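Local atomic coordinates of receptor-type adenylate cyclase gresag 4.1 (Trypanosoma brucei, PDB entry 1FX2), a protein that converts ATP into 3',5'-cyclic AMP and diphosphate with the help of magnesium, the chain here being its class III adenylate cyclase catalytic domain. Residues M44-I49 with D62-A67; F102-A107 with T117-P122; I138-C143 with H180-S185; Q193-A198 with Q215-P220; V13-T18 with R159-A164. One frame throughout, in Å; residues are numbered along the deposited sequence.

Contact 1: M44-I49 with D62-A67; sequences MVRSLI and DSFMIA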
# COMPACT_ATOMS: atom_id res chain seq x y z
N MET A 44 -19.14 23.87 1.73
CA MET A 44 -17.67 23.77 1.73
C MET A 44 -17.18 22.76 0.69
O MET A 44 -16.22 23.05 -0.02
CB MET A 44 -17.16 23.42 3.11
CG MET A 44 -17.35 24.59 4.10
SD MET A 44 -16.50 24.29 5.68
CE MET A 44 -17.71 23.08 6.41
N VAL A 45 -17.82 21.58 0.63
CA VAL A 45 -17.36 20.58 -0.38
C VAL A 45 -17.52 21.18 -1.79
O VAL A 45 -16.62 21.05 -2.60
CB VAL A 45 -18.14 19.22 -0.19
CG1 VAL A 45 -17.76 18.30 -1.32
CG2 VAL A 45 -17.79 18.60 1.21
N ARG A 46 -18.66 21.84 -2.07
CA ARG A 46 -18.88 22.36 -3.41
C ARG A 46 -17.96 23.47 -3.72
O ARG A 46 -17.50 23.55 -4.91
CB ARG A 46 -20.33 22.69 -3.60
CG ARG A 46 -21.18 21.47 -3.68
CD ARG A 46 -22.68 21.74 -3.74
NE ARG A 46 -23.37 20.54 -4.04
CZ ARG A 46 -24.58 20.25 -3.63
NH1 ARG A 46 -25.27 21.09 -2.80
NH2 ARG A 46 -25.17 19.26 -4.21
N SER A 47 -17.57 24.29 -2.74
CA SER A 47 -16.59 25.32 -2.99
C SER A 47 -15.27 24.70 -3.43
O SER A 47 -14.56 25.24 -4.35
CB SER A 47 -16.36 26.12 -1.72
OG SER A 47 -15.38 27.07 -1.92
N LEU A 48 -14.88 23.60 -2.77
CA LEU A 48 -13.65 22.91 -3.14
C LEU A 48 -13.74 22.24 -4.50
O LEU A 48 -12.69 22.17 -5.21
CB LEU A 48 -13.31 21.87 -2.02
CG LEU A 48 -13.01 22.58 -0.71
CD1 LEU A 48 -12.75 21.50 0.35
CD2 LEU A 48 -11.79 23.55 -0.81
N ILE A 49 -14.89 21.63 -4.82
CA ILE A 49 -15.06 20.99 -6.14
C ILE A 49 -14.79 22.06 -7.22
O ILE A 49 -14.01 21.82 -8.13
CB ILE A 49 -16.47 20.41 -6.28
CG1 ILE A 49 -16.60 19.15 -5.40
CG2 ILE A 49 -16.78 19.95 -7.78
CD1 ILE A 49 -18.01 18.66 -5.33
N ASP A 62 -25.66 12.84 2.73
CA ASP A 62 -24.45 13.61 2.83
C ASP A 62 -23.31 12.91 2.07
O ASP A 62 -22.17 13.38 2.17
CB ASP A 62 -24.01 13.79 4.32
CG ASP A 62 -23.92 12.43 5.11
OD1 ASP A 62 -24.84 12.04 5.84
OD2 ASP A 62 -22.92 11.67 4.89
N SER A 63 -23.59 11.90 1.30
CA SER A 63 -22.53 11.20 0.57
C SER A 63 -22.25 11.90 -0.75
O SER A 63 -23.16 11.97 -1.61
CB SER A 63 -22.96 9.79 0.28
OG SER A 63 -23.52 9.04 1.41
N PHE A 64 -21.01 12.31 -0.99
CA PHE A 64 -20.61 12.90 -2.30
C PHE A 64 -19.87 11.85 -3.13
O PHE A 64 -19.11 11.01 -2.59
CB PHE A 64 -19.65 14.12 -2.15
CG PHE A 64 -20.34 15.42 -1.98
CD1 PHE A 64 -20.82 15.78 -0.74
CD2 PHE A 64 -20.50 16.30 -3.04
CE1 PHE A 64 -21.44 17.00 -0.60
CE2 PHE A 64 -21.10 17.49 -2.92
CZ PHE A 64 -21.60 17.89 -1.66
N MET A 65 -20.10 11.93 -4.45
CA MET A 65 -19.28 11.17 -5.45
C MET A 65 -18.75 12.27 -6.34
O MET A 65 -19.51 12.99 -7.01
CB MET A 65 -20.12 10.12 -6.21
CG MET A 65 -19.23 9.41 -7.25
SD MET A 65 -20.37 8.34 -8.20
CE MET A 65 -19.27 7.69 -9.50
N ILE A 66 -17.43 12.37 -6.41
CA ILE A 66 -16.75 13.47 -7.16
C ILE A 66 -15.72 12.84 -8.14
O ILE A 66 -15.06 11.87 -7.77
CB ILE A 66 -15.97 14.38 -6.16
CG1 ILE A 66 -16.96 15.06 -5.18
CG2 ILE A 66 -15.18 15.50 -6.95
CD1 ILE A 66 -16.30 15.61 -3.95
N ALA A 67 -15.69 13.36 -9.39
CA ALA A 67 -14.71 12.83 -10.37
C ALA A 67 -13.70 13.91 -10.71
O ALA A 67 -13.99 15.10 -10.66
CB ALA A 67 -15.44 12.37 -11.67
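The bond from I49 N to V45 O, 2.9 Å long, spans one turn of helix 34-51 and so places V45 and I49 on the same side of it, over F64 and I66. This is the α/β packing of the class III cyclase fold: the helix lies on one face of the central sheet, and the axis of helix segment 44-49 passes 11.0 Å from that of strand segment 63-67, 4° from parallel. Alternate strand residues F64 and I66 point toward the helix. V45 turns CG1 anti to its backbone N (chi1 174°), which sets this methyl over the centre of the F64 ring as a CH-pi contact, 3.6 Å from the centroid and almost on the ring normal. R46 reaches the same ring differently. Its extended chain brings NE to the ring edge, 4.0 Å from F64 CE2, and the guanidinium stands 77° to the ring plane with F64 CZ over one of its faces. NH2 of R46 continues to a salt bridge with E56 on strand 55-60. At the turn entering the strand, D62 is a predicted magnesium ligand together with D19; its carboxylate is held by S23 OG and I20 N. Farther along the helix, I49 and I66 meet tip to tip, I49 CD1 resting 3.8 Å from I66 CG1.

Contact 2: F102-A107 with T117-P122; sequences FEEQRA and TAHMDP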
# COMPACT_ATOMS: atom_id res chain seq x y z
N PHE A 102 -19.22 8.41 21.69
CA PHE A 102 -19.26 7.17 20.92
C PHE A 102 -17.94 6.41 21.10
O PHE A 102 -17.93 5.18 21.24
CB PHE A 102 -19.47 7.36 19.39
CG PHE A 102 -20.69 8.13 19.00
CD1 PHE A 102 -20.68 8.94 17.86
CD2 PHE A 102 -21.88 8.00 19.71
CE1 PHE A 102 -21.80 9.62 17.43
CE2 PHE A 102 -23.07 8.70 19.30
CZ PHE A 102 -22.99 9.50 18.15
N GLU A 103 -16.79 7.11 21.07
CA GLU A 103 -15.54 6.37 21.24
C GLU A 103 -15.43 5.69 22.60
O GLU A 103 -14.97 4.55 22.72
CB GLU A 103 -14.35 7.35 21.10
CG GLU A 103 -14.18 8.01 19.75
CD GLU A 103 -12.98 8.91 19.75
OE1 GLU A 103 -12.17 8.88 20.72
OE2 GLU A 103 -12.90 9.68 18.78
N GLU A 104 -15.83 6.41 23.62
CA GLU A 104 -15.76 5.86 24.99
C GLU A 104 -16.65 4.61 25.09
O GLU A 104 -16.20 3.54 25.57
CB GLU A 104 -16.26 6.88 25.97
CG GLU A 104 -15.29 8.01 26.14
CD GLU A 104 -15.79 9.15 27.04
OE1 GLU A 104 -15.92 8.92 28.25
OE2 GLU A 104 -16.04 10.28 26.53
N GLN A 105 -17.86 4.67 24.51
CA GLN A 105 -18.66 3.44 24.57
C GLN A 105 -18.10 2.30 23.72
O GLN A 105 -18.21 1.09 24.07
CB GLN A 105 -20.11 3.77 24.12
CG GLN A 105 -20.68 4.77 25.04
CD GLN A 105 -22.18 5.00 24.89
OE1 GLN A 105 -22.89 4.13 24.39
NE2 GLN A 105 -22.68 6.10 25.43
N ARG A 106 -17.55 2.63 22.56
CA ARG A 106 -17.03 1.64 21.69
C ARG A 106 -15.88 0.88 22.36
O ARG A 106 -15.70 -0.31 22.05
CB ARG A 106 -16.65 2.35 20.34
CG ARG A 106 -16.27 1.48 19.22
CD ARG A 106 -15.90 2.35 18.00
NE ARG A 106 -17.06 3.06 17.45
CZ ARG A 106 -17.17 4.39 17.28
NH1 ARG A 106 -16.20 5.28 17.58
NH2 ARG A 106 -18.33 4.90 16.86
N ALA A 107 -15.17 1.53 23.31
CA ALA A 107 -14.05 0.93 24.01
C ALA A 107 -14.54 -0.19 24.97
O ALA A 107 -13.73 -1.01 25.41
CB ALA A 107 -13.24 2.01 24.77
N THR A 117 -9.63 10.06 20.46
CA THR A 117 -9.77 11.46 20.77
C THR A 117 -10.50 11.83 22.04
O THR A 117 -10.33 12.94 22.57
CB THR A 117 -10.53 12.26 19.62
OG1 THR A 117 -11.95 12.04 19.72
CG2 THR A 117 -10.04 11.81 18.24
N ALA A 118 -11.25 10.86 22.60
CA ALA A 118 -12.13 11.23 23.69
C ALA A 118 -11.45 11.71 24.91
O ALA A 118 -12.10 12.48 25.68
CB ALA A 118 -13.01 10.00 24.08
N HIS A 119 -10.20 11.31 25.08
CA HIS A 119 -9.56 11.73 26.35
C HIS A 119 -8.48 12.79 26.13
O HIS A 119 -7.66 13.05 27.02
CB HIS A 119 -9.00 10.50 27.10
CG HIS A 119 -10.01 9.42 27.38
ND1 HIS A 119 -11.28 9.65 27.84
CD2 HIS A 119 -9.90 8.09 27.18
CE1 HIS A 119 -11.92 8.48 27.93
NE2 HIS A 119 -11.10 7.53 27.53
N MET A 120 -8.43 13.37 24.94
CA MET A 120 -7.49 14.45 24.71
C MET A 120 -7.85 15.74 25.49
O MET A 120 -8.99 16.20 25.43
CB MET A 120 -7.52 14.83 23.18
CG MET A 120 -6.77 13.90 22.28
SD MET A 120 -7.05 14.28 20.58
CE MET A 120 -5.87 13.32 19.83
N ASP A 121 -6.83 16.34 26.13
CA ASP A 121 -7.02 17.66 26.73
C ASP A 121 -7.63 18.58 25.67
O ASP A 121 -7.29 18.48 24.50
CB ASP A 121 -5.64 18.18 27.16
CG ASP A 121 -5.75 19.48 27.82
OD1 ASP A 121 -5.84 19.57 29.08
OD2 ASP A 121 -5.66 20.52 27.11
N PRO A 122 -8.53 19.47 26.05
CA PRO A 122 -9.17 20.36 25.06
C PRO A 122 -8.22 21.14 24.22
O PRO A 122 -8.54 21.32 23.02
CB PRO A 122 -10.02 21.32 25.95
CG PRO A 122 -10.39 20.44 27.09
CD PRO A 122 -9.12 19.64 27.40
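E103 sends its extended side chain from helix 94-109 into the backbone of T117 and A118, and both carboxylate oxygens are used. OE1 accepts twice: from T117 N at 2.8 Å, on the syn side and close to the carboxylate plane, and from A118 N at 2.9 Å, which comes from above that plane in a more bent bond (134° at the hydrogen). E103 OE2 accepts a hydrogen bond from T117 OG1 at 2.7 Å, on the syn side but 34° out of the plane. T117 holds OG1 between its backbone N and carbonyl carbon (chi1 79°), which keeps hydroxyl and N-H together on the side of the glutamate. The acceptor thus clamps the first residues of a type I β turn, T117 to M120, in the loop joining helix 94-109 to helix 122-128; the turn closes through M120 N to T117 O, and D121 then caps the next helix through E123 N. R133 serves both partners, NH1 in a salt bridge with E103 OE2 and NH2 bonded to T117 OG1, and its charge would partly offset that of the buried carboxylate. Beside this polar grip, E104 CG packs 3.7 Å from A118 CB and 3.8 Å from H119 CE1.

Contact 3: I138-C143 with H180-S185; sequences IHTGLC and HAAYMS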
# COMPACT_ATOMS: atom_id res chain seq x y z
N ILE A 138 -10.28 7.52 -2.12
CA ILE A 138 -9.85 7.99 -3.43
C ILE A 138 -9.25 6.84 -4.21
O ILE A 138 -8.48 6.04 -3.62
CB ILE A 138 -8.73 9.08 -3.33
CG1 ILE A 138 -9.22 10.26 -2.48
CG2 ILE A 138 -8.37 9.60 -4.77
CD1 ILE A 138 -8.10 11.26 -2.22
N HIS A 139 -9.72 6.65 -5.46
CA HIS A 139 -9.07 5.59 -6.28
C HIS A 139 -9.02 6.16 -7.69
O HIS A 139 -9.82 7.01 -8.09
CB HIS A 139 -9.96 4.31 -6.25
CG HIS A 139 -9.52 3.24 -7.19
ND1 HIS A 139 -8.23 2.70 -7.21
CD2 HIS A 139 -10.22 2.64 -8.18
CE1 HIS A 139 -8.19 1.81 -8.19
NE2 HIS A 139 -9.36 1.74 -8.78
N THR A 140 -8.10 5.62 -8.50
CA THR A 140 -7.93 6.09 -9.90
C THR A 140 -7.94 4.87 -10.78
O THR A 140 -7.28 3.88 -10.45
CB THR A 140 -6.58 6.76 -10.08
OG1 THR A 140 -6.54 7.92 -9.23
CG2 THR A 140 -6.41 7.16 -11.57
N GLY A 141 -8.74 4.93 -11.84
CA GLY A 141 -8.75 3.77 -12.79
C GLY A 141 -9.62 4.08 -13.99
O GLY A 141 -10.32 5.04 -14.04
N LEU A 142 -9.56 3.15 -14.97
CA LEU A 142 -10.39 3.28 -16.15
C LEU A 142 -11.85 3.04 -15.78
O LEU A 142 -12.13 2.17 -14.97
CB LEU A 142 -9.91 2.29 -17.22
CG LEU A 142 -8.54 2.63 -17.78
CD1 LEU A 142 -8.03 1.46 -18.59
CD2 LEU A 142 -8.46 3.89 -18.57
N CYS A 143 -12.75 3.86 -16.32
CA CYS A 143 -14.15 3.75 -16.00
C CYS A 143 -14.98 3.59 -17.26
O CYS A 143 -14.54 3.91 -18.36
CB CYS A 143 -14.67 5.05 -15.40
SG CYS A 143 -14.07 5.39 -13.75
N HIS A 180 -3.37 2.25 -3.72
CA HIS A 180 -2.06 2.41 -4.35
C HIS A 180 -2.20 2.90 -5.76
O HIS A 180 -1.34 3.61 -6.23
CB HIS A 180 -1.33 1.05 -4.29
CG HIS A 180 0.07 1.12 -4.83
ND1 HIS A 180 0.45 0.72 -6.09
CD2 HIS A 180 1.18 1.61 -4.23
CE1 HIS A 180 1.75 0.96 -6.24
NE2 HIS A 180 2.20 1.50 -5.13
N ALA A 181 -3.24 2.50 -6.50
CA ALA A 181 -3.43 2.98 -7.83
C ALA A 181 -3.50 4.45 -7.93
O ALA A 181 -2.86 5.09 -8.75
CB ALA A 181 -4.67 2.31 -8.49
N ALA A 182 -4.26 5.07 -6.96
CA ALA A 182 -4.32 6.51 -6.99
C ALA A 182 -2.95 7.11 -6.63
O ALA A 182 -2.55 8.11 -7.21
CB ALA A 182 -5.37 6.99 -5.97
N TYR A 183 -2.29 6.58 -5.62
CA TYR A 183 -0.99 7.12 -5.17
C TYR A 183 -0.00 7.08 -6.32
O TYR A 183 0.62 8.11 -6.59
CB TYR A 183 -0.48 6.30 -3.99
CG TYR A 183 0.82 6.84 -3.43
CD1 TYR A 183 0.81 8.09 -2.81
CD2 TYR A 183 2.00 6.13 -3.45
CE1 TYR A 183 1.98 8.63 -2.27
CE2 TYR A 183 3.18 6.67 -2.87
CZ TYR A 183 3.14 7.92 -2.30
OH TYR A 183 4.33 8.47 -1.76
N MET A 184 0.08 5.97 -7.09
CA MET A 184 1.06 5.93 -8.14
C MET A 184 0.57 6.61 -9.42
O MET A 184 1.39 6.74 -10.37
CB MET A 184 1.80 4.49 -8.19
CG MET A 184 3.18 4.35 -7.14
SD MET A 184 4.19 5.30 -7.29
CE MET A 184 4.70 4.85 -8.96
N SER A 185 -0.68 7.12 -9.48
CA SER A 185 -1.18 7.93 -10.61
C SER A 185 -0.62 9.33 -10.52
O SER A 185 -0.79 10.16 -11.44
CB SER A 185 -2.69 7.91 -10.68
OG SER A 185 -3.09 6.60 -10.97
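Strands 134-141 and 176-179 are parallel neighbours joined by a β-α-β crossover through helix 159-169, and the short helix 180-184, following directly on the second strand, folds back across the end of the first, the segments 138-141 and 180-184 crossing at 73°. T140 is the wedge between them, its CA only 4.7 Å from A182 CA. With CG2 anti to the backbone N, the side chain splits over the helix: T140 OG1 lies 3.5 Å from A182 CA, while T140 CG2 presses on S185 OG at 3.4 Å. Neither hydroxyl bonds to the other segment. S185 OG donates to A181 O (2.7 Å), closing back on the preceding turn, and T140 OG1 pairs with T14 OG1 on strand 13-20. A181 CB lies 3.6 Å from both T140 O and H139 CE1. The small side chains of A181 and A182 are consistent with the close approach of the two segment axes, 6.0 Å. H139 fixes its ring through ND1 to T179 OG1 and rests on T160, M163 and A164 of helix 159-169, while I138 leans on strand 176-179. Away from strand 134-141, H180 and Y183 meet H87 of the second subunit.

Contact 4: Q193-A198 with Q215-P220; sequences QIDVTA and QLNTVP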
# COMPACT_ATOMS: atom_id res chain seq x y z
N GLN A 193 4.97 16.35 -2.55
CA GLN A 193 4.17 17.36 -1.87
C GLN A 193 3.15 16.83 -0.93
O GLN A 193 2.38 17.61 -0.35
CB GLN A 193 3.44 18.24 -2.89
CG GLN A 193 4.47 18.91 -3.85
CD GLN A 193 5.14 20.12 -3.23
OE1 GLN A 193 6.22 20.03 -2.60
NE2 GLN A 193 4.50 21.29 -3.38
N ILE A 194 3.03 15.52 -0.79
CA ILE A 194 2.05 14.98 0.14
C ILE A 194 2.79 14.08 1.12
O ILE A 194 3.90 13.60 0.83
CB ILE A 194 0.89 14.24 -0.52
CG1 ILE A 194 1.40 13.12 -1.40
CG2 ILE A 194 0.03 15.22 -1.32
CD1 ILE A 194 0.32 12.25 -1.90
N ASP A 195 2.09 13.71 2.19
CA ASP A 195 2.53 12.93 3.28
C ASP A 195 1.57 11.74 3.44
O ASP A 195 0.39 12.00 3.73
CB ASP A 195 2.40 13.88 4.52
CG ASP A 195 2.88 13.29 5.84
OD1 ASP A 195 2.99 12.06 6.07
OD2 ASP A 195 3.01 14.14 6.77
N VAL A 196 2.02 10.54 3.10
CA VAL A 196 1.18 9.32 3.27
C VAL A 196 1.77 8.32 4.27
O VAL A 196 3.00 8.26 4.50
CB VAL A 196 0.87 8.59 1.94
CG1 VAL A 196 0.15 9.54 0.95
CG2 VAL A 196 2.15 7.96 1.34
N THR A 197 0.90 7.50 4.84
CA THR A 197 1.30 6.41 5.72
C THR A 197 0.73 5.13 5.13
O THR A 197 -0.49 5.05 4.83
CB THR A 197 0.73 6.60 7.08
OG1 THR A 197 1.31 7.80 7.63
CG2 THR A 197 1.07 5.35 7.97
N ALA A 198 1.60 4.15 4.81
CA ALA A 198 1.10 2.88 4.32
C ALA A 198 0.32 2.13 5.36
O ALA A 198 0.76 1.98 6.49
CB ALA A 198 2.30 1.96 3.86
N GLN A 215 -2.87 6.06 3.78
CA GLN A 215 -3.54 7.14 4.52
C GLN A 215 -2.90 8.42 4.10
O GLN A 215 -1.67 8.61 4.26
CB GLN A 215 -3.36 6.85 6.00
CG GLN A 215 -3.78 8.03 6.91
CD GLN A 215 -3.54 7.69 8.34
OE1 GLN A 215 -2.59 8.24 9.01
NE2 GLN A 215 -4.22 6.70 8.81
N LEU A 216 -3.72 9.36 3.63
CA LEU A 216 -3.19 10.72 3.32
C LEU A 216 -3.20 11.51 4.56
O LEU A 216 -4.30 11.79 5.12
CB LEU A 216 -4.10 11.37 2.21
CG LEU A 216 -3.74 12.83 1.90
CD1 LEU A 216 -2.46 12.79 1.02
CD2 LEU A 216 -4.83 13.37 1.00
N ASN A 217 -2.05 12.04 4.98
CA ASN A 217 -2.02 12.76 6.24
C ASN A 217 -2.35 14.20 5.85
O ASN A 217 -1.66 14.80 5.04
CB ASN A 217 -0.63 12.57 6.86
CG ASN A 217 -0.38 11.11 7.26
OD1 ASN A 217 0.65 10.45 6.89
ND2 ASN A 217 -1.33 10.56 7.94
N THR A 218 -3.40 14.74 6.45
CA THR A 218 -3.97 16.07 6.12
C THR A 218 -3.72 16.97 7.34
O THR A 218 -2.80 17.81 7.35
CB THR A 218 -5.51 15.98 5.72
OG1 THR A 218 -6.31 15.48 6.79
CG2 THR A 218 -5.68 14.99 4.56
N VAL A 219 -4.61 16.87 8.32
CA VAL A 219 -4.42 17.57 9.61
C VAL A 219 -3.22 16.91 10.29
O VAL A 219 -3.16 15.72 10.67
CB VAL A 219 -5.63 17.43 10.40
CG1 VAL A 219 -5.42 18.04 11.79
CG2 VAL A 219 -6.72 18.14 9.68
N PRO A 220 -2.19 17.69 10.52
CA PRO A 220 -1.01 17.08 11.14
C PRO A 220 -1.22 16.47 12.58
O PRO A 220 -1.91 17.06 13.37
CB PRO A 220 0.01 18.26 11.16
CG PRO A 220 -0.60 19.30 10.20
CD PRO A 220 -2.06 19.15 10.31
O HOH W 1 -0.32 15.42 2.82
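Between T197 and Q215 the two segments pack closely through their backbones: T197 N reaches Q215 O at 2.9 Å, Q215 N meets T197 O in a nearly straight bond, and V196 CA comes within 3.1 Å of Q215 O. Beside this pairing lies an apolar patch of ordinary contacts, with L216 CD1 4.0 Å from I194 CB and 4.2 Å from V196 CG1; V75 of helix 71-87 and Y183 extend it. L216 keeps CG anti to its backbone N (chi1 174°), which, with chi2 77°, brings CD1 against both I194 and V196. The backbone belongs to a β hairpin, strands 196-202 and 211-216, which forms one end of the central sheet. T197 and Q215 are its hydrogen-bonded antiparallel pair; V196 and L216 are the adjoining non-hydrogen-bonded pair. The next bond, N217 N to D195 O, is shorter at 2.7 Å, and the companion link from D195 N to N217 O is made through a water, which accepts from the first and donates to the second. The face of T197 and Q215 is polar. T197 OG1 donates to a lone pair of N217 OD1 at 2.8 Å, and N217 ND2 bends back to Q215 OE1, fixing the amide at both ends. The solvent side is at D195, which is exposed: its OD1 comes within 3.0 Å of N217 OD1 without a bond, two acceptors facing each other with carboxylate and amide planes 76° apart.

Contact 5: V13-T18 with R159-A164; sequences VTLIFT and RTPNMA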
# COMPACT_ATOMS: atom_id res chain seq x y z
N VAL A 13 -9.81 7.85 -14.52
CA VAL A 13 -10.63 8.81 -13.77
C VAL A 13 -10.26 8.63 -12.30
O VAL A 13 -10.11 7.55 -11.82
CB VAL A 13 -12.12 8.50 -13.93
CG1 VAL A 13 -12.91 9.55 -13.17
CG2 VAL A 13 -12.55 8.56 -15.46
N THR A 14 -10.13 9.76 -11.62
CA THR A 14 -9.90 9.71 -10.15
C THR A 14 -11.25 9.99 -9.50
O THR A 14 -11.91 10.98 -9.87
CB THR A 14 -8.88 10.66 -9.68
OG1 THR A 14 -7.62 10.30 -10.27
CG2 THR A 14 -8.67 10.56 -8.18
N LEU A 15 -11.74 9.02 -8.69
CA LEU A 15 -13.03 9.21 -7.98
C LEU A 15 -12.79 9.38 -6.50
O LEU A 15 -11.93 8.74 -5.92
CB LEU A 15 -13.95 8.03 -8.17
CG LEU A 15 -14.32 7.80 -9.65
CD1 LEU A 15 -15.05 6.46 -9.82
CD2 LEU A 15 -15.16 9.00 -10.16
N ILE A 16 -13.57 10.30 -5.94
CA ILE A 16 -13.52 10.59 -4.48
C ILE A 16 -14.93 10.36 -3.97
O ILE A 16 -15.92 10.84 -4.53
CB ILE A 16 -13.29 12.05 -4.25
CG1 ILE A 16 -12.01 12.56 -4.98
CG2 ILE A 16 -13.08 12.28 -2.76
CD1 ILE A 16 -11.92 14.10 -4.90
N PHE A 17 -15.06 9.55 -2.92
CA PHE A 17 -16.32 9.37 -2.21
C PHE A 17 -16.14 9.89 -0.82
O PHE A 17 -15.07 9.76 -0.21
CB PHE A 17 -16.74 7.86 -2.11
CG PHE A 17 -17.30 7.34 -3.39
CD1 PHE A 17 -16.47 6.94 -4.42
CD2 PHE A 17 -18.66 7.30 -3.57
CE1 PHE A 17 -16.98 6.48 -5.66
CE2 PHE A 17 -19.18 6.83 -4.83
CZ PHE A 17 -18.31 6.42 -5.87
N THR A 18 -17.19 10.54 -0.30
CA THR A 18 -17.15 11.10 1.06
C THR A 18 -18.43 10.75 1.77
O THR A 18 -19.52 10.61 1.17
CB THR A 18 -17.00 12.64 1.09
OG1 THR A 18 -18.24 13.25 0.72
CG2 THR A 18 -15.85 13.16 0.15
N ARG A 159 -15.76 -1.37 -12.05
CA ARG A 159 -14.85 -1.69 -11.01
C ARG A 159 -14.23 -0.48 -10.35
O ARG A 159 -14.00 -0.51 -9.15
CB ARG A 159 -13.72 -2.60 -11.51
CG ARG A 159 -14.25 -4.03 -11.85
CD ARG A 159 -13.15 -5.03 -12.34
NE ARG A 159 -12.20 -5.42 -11.27
CZ ARG A 159 -11.55 -6.59 -11.19
NH1 ARG A 159 -11.73 -7.53 -12.12
NH2 ARG A 159 -10.72 -6.83 -10.18
N THR A 160 -13.97 0.58 -11.10
CA THR A 160 -13.29 1.78 -10.56
C THR A 160 -14.16 2.50 -9.51
O THR A 160 -13.70 2.67 -8.36
CB THR A 160 -12.77 2.68 -11.69
OG1 THR A 160 -11.76 1.93 -12.39
CG2 THR A 160 -12.12 3.96 -11.17
N PRO A 161 -15.42 2.82 -9.82
CA PRO A 161 -16.19 3.47 -8.75
C PRO A 161 -16.47 2.49 -7.61
O PRO A 161 -16.52 2.89 -6.43
CB PRO A 161 -17.48 3.95 -9.44
CG PRO A 161 -17.45 3.35 -10.81
CD PRO A 161 -16.08 2.92 -11.15
N ASN A 162 -16.61 1.20 -7.90
CA ASN A 162 -16.85 0.22 -6.85
C ASN A 162 -15.68 0.24 -5.90
O ASN A 162 -15.89 0.30 -4.66
CB ASN A 162 -16.99 -1.21 -7.42
CG ASN A 162 -17.31 -2.25 -6.33
OD1 ASN A 162 -18.38 -2.18 -5.75
ND2 ASN A 162 -16.40 -3.17 -6.06
N MET A 163 -14.44 0.23 -6.42
CA MET A 163 -13.30 0.22 -5.49
C MET A 163 -13.18 1.52 -4.72
O MET A 163 -12.80 1.47 -3.55
CB MET A 163 -11.84 -0.20 -6.09
CG MET A 163 -10.57 -0.93 -4.93
SD MET A 163 -9.35 -0.99 -6.31
CE MET A 163 -7.55 -0.54 -5.83
N ALA A 164 -13.41 2.65 -5.38
CA ALA A 164 -13.33 3.92 -4.67
C ALA A 164 -14.33 3.97 -3.53
O ALA A 164 -14.00 4.45 -2.39
CB ALA A 164 -13.64 5.12 -5.64
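L15 reaches from strand 13-20 into the first turns of helix 159-169, where its CB and CD1 both find partners. L15 CB rests 3.9 Å from A164 CB, the point where the backbones come nearest. From there CG turns anti to the carbonyl carbon (chi1 -61°), and L15 CD1, continuing outward, lands on the proline: 3.4 Å from P161 CA, tighter than ordinary van der Waals contact, and 3.5 Å from P161 CB. The same methyl also meets T160 CG2 at 4.1 Å. Two residues on, F17 comes in with the edge of its ring, F17 CD1 lying 3.6 Å from A164 CB near the ring plane, while F17 CE1 approaches P161 O at 3.7 Å. Here a strand of the central sheet packs against the helix of the β-α-β crossover that follows strand 134-141; the axes of segments 13-18 and 159-164 pass 8.4 Å apart at -36°. F234 meets F17 edge-to-face, and A67 and M65 of strand 63-68 flank the strand residues. T160 keeps its hydroxyl out of the interface, bonded to L142 O, and turns CG2 toward L15. All touching residues are buried, and the contact is made by carbon fit rather than directed bonds, consistent with a strand held by shape complementarity near D19, a predicted magnesium ligand whose side chain lies about 6 Å from that of F17.

Overall arrangement
From the N terminus, strand 13-18 opens the longest loop, which contact 5 closes at helix 159-164, 141 residues on. Contacts 1 and 2 nest inside it in series: the first sets helix 34-51 on strand 63-68, the second braces the peripheral loop between helices 94-109 and 122-128, their centres about 28 Å apart. Contact 3 starts within the same loop and ends beyond it, so it crosses contact 5; the two lie about 8 Å apart between centres, on adjacent strands. Contact 4 follows them all as the last hairpin of the sheet and touches contact 3 through Y183. Contacts 1, 5, 3 and 4 thus succeed one another across the central sheet, with contact 2 away from it.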